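Local coordinates for protein N-glycosylase/DNA lyase (Methanocaldococcus jannaschii, PDB 3FHF) that belongs to the 8-oxoguanine DNA glycosylase family in the helix-hairpin-helix clan and is built from helices and loops, without strands, at residues T75-R78 with E79-E82. Numbering follows the deposited sequence.
Sequences TLPR and EELE
Pro-77 O accepts the backbone N-H of Leu-81 at 3.0 Å, with an N-H...O angle of 159°, and Arg-78 O takes that of Glu-82 at 2.9 Å; these two i to i+4 bonds mark the first turn of helix 78-87, with Pro-77 as its N-cap residue. A loop from helix 72-75 leads into this turn, at the surface of the all-helical glycosylase fold. The ring of Pro-77 packs against Glu-80, whose CG comes to 3.5 Å from Pro-77 CG while Glu-80 OE1 lies 3.3 Å from Pro-77 CD. The carboxylate of Glu-79 approaches the CB side of the same ring, its OE1 3.6 Å from Pro-77 CB. A chi1 of 52° and a bend at chi2 turn that chain back toward the N-terminus, bringing Glu-79 OE1 to 3.3 Å from Arg-78 N at an angle too poor for a hydrogen bond; a carboxylate here would be expected to suit the positive end of the helix dipole. Leu-76 supplies the apolar part: its CD1 meets Leu-81 CD1 at 4.0 Å, the two side chains crossing at about a right angle, and both leucines also touch Ile-69 of helix 59-69. Leu-81, the buried member of the group, additionally packs on Ile-100 of helix 93-103. One turn along the helix, Arg-78 and Glu-82 form a salt bridge. Arg-78 bends at chi2, whereas Glu-82 stays extended beyond CG. The guanidinium and carboxylate planes stand 87° apart, and Glu-82 OE2 sits at the guanidinium edge, 3.3 Å from Arg-78 NH1 in a weak hydrogen bond.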
loop_
_atom_site.group_PDB
_atom_site.type_symbol
_atom_site.label_atom_id
_atom_site.label_comp_id
_atom_site.label_asym_id
_atom_site.label_seq_id
_atom_site.Cartn_x
_atom_site.Cartn_y
_atom_site.Cartn_z
ATOM N N THR A 75 20.384 -11.014 0.003
ATOM C CA THR A 75 21.794 -11.395 -0.001
ATOM C C THR A 75 22.839 -10.299 0.187
ATOM O O THR A 75 23.926 -10.563 0.700
ATOM C CB THR A 75 22.124 -12.149 -1.298
ATOM O OG1 THR A 75 21.857 -11.301 -2.422
ATOM C CG2 THR A 75 21.266 -13.403 -1.412
ATOM N N LEU A 76 22.519 -9.077 -0.223
ATOM C CA LEU A 76 23.459 -7.966 -0.109
ATOM C C LEU A 76 23.755 -7.500 1.314
ATOM O O LEU A 76 22.851 -7.347 2.133
ATOM C CB LEU A 76 22.951 -6.767 -0.912
ATOM C CG LEU A 76 22.882 -6.901 -2.433
ATOM C CD1 LEU A 76 22.066 -5.750 -2.996
ATOM C CD2 LEU A 76 24.287 -6.907 -3.023
ATOM N N PRO A 77 25.041 -7.273 1.627
ATOM C CA PRO A 77 25.385 -6.810 2.971
ATOM C C PRO A 77 24.981 -5.340 3.097
ATOM O O PRO A 77 24.842 -4.641 2.092
ATOM C CB PRO A 77 26.900 -7.015 3.029
ATOM C CG PRO A 77 27.317 -6.814 1.614
ATOM C CD PRO A 77 26.254 -7.574 0.849
ATOM N N ARG A 78 24.779 -4.887 4.328
ATOM C CA ARG A 78 24.385 -3.508 4.608
ATOM C C ARG A 78 25.013 -2.501 3.647
ATOM O O ARG A 78 24.314 -1.771 2.939
ATOM C CB ARG A 78 24.788 -3.142 6.035
ATOM C CG ARG A 78 24.338 -1.769 6.505
ATOM C CD ARG A 78 22.950 -1.826 7.111
ATOM N NE ARG A 78 22.759 -0.792 8.127
ATOM C CZ ARG A 78 22.680 0.511 7.874
ATOM N NH1 ARG A 78 22.770 0.962 6.629
ATOM N NH2 ARG A 78 22.514 1.365 8.873
ATOM N N GLU A 79 26.343 -2.471 3.636
ATOM C CA GLU A 79 27.106 -1.549 2.802
ATOM C C GLU A 79 26.794 -1.604 1.310
ATOM O O GLU A 79 26.657 -0.564 0.668
ATOM C CB GLU A 79 28.610 -1.771 3.012
ATOM C CG GLU A 79 29.064 -3.219 2.863
ATOM C CD GLU A 79 28.968 -4.007 4.160
ATOM O OE1 GLU A 79 27.886 -4.013 4.785
ATOM O OE2 GLU A 79 29.978 -4.628 4.554
ATOM N N GLU A 80 26.690 -2.806 0.755
ATOM C CA GLU A 80 26.407 -2.938 -0.670
ATOM C C GLU A 80 24.992 -2.516 -1.044
ATOM O O GLU A 80 24.762 -2.002 -2.141
ATOM C CB GLU A 80 26.656 -4.372 -1.136
ATOM C CG GLU A 80 28.116 -4.783 -1.077
ATOM C CD GLU A 80 28.457 -5.861 -2.083
ATOM O OE1 GLU A 80 27.850 -6.951 -2.027
ATOM O OE2 GLU A 80 29.337 -5.614 -2.934
ATOM N N LEU A 81 24.046 -2.732 -0.137
ATOM C CA LEU A 81 22.658 -2.362 -0.392
ATOM C C LEU A 81 22.501 -0.849 -0.308
ATOM O O LEU A 81 21.816 -0.232 -1.127
ATOM C CB LEU A 81 21.731 -3.029 0.629
ATOM C CG LEU A 81 20.234 -2.753 0.454
ATOM C CD1 LEU A 81 19.785 -3.158 -0.950
ATOM C CD2 LEU A 81 19.456 -3.531 1.506
ATOM N N GLU A 82 23.145 -0.260 0.692
ATOM C CA GLU A 82 23.089 1.176 0.902
ATOM C C GLU A 82 23.638 1.886 -0.331
ATOM O O GLU A 82 23.170 2.961 -0.708
ATOM C CB GLU A 82 23.919 1.541 2.135
ATOM C CG GLU A 82 23.737 2.963 2.621
ATOM C CD GLU A 82 24.560 3.259 3.859
ATOM O OE1 GLU A 82 25.804 3.234 3.764
ATOM O OE2 GLU A 82 23.966 3.514 4.929
#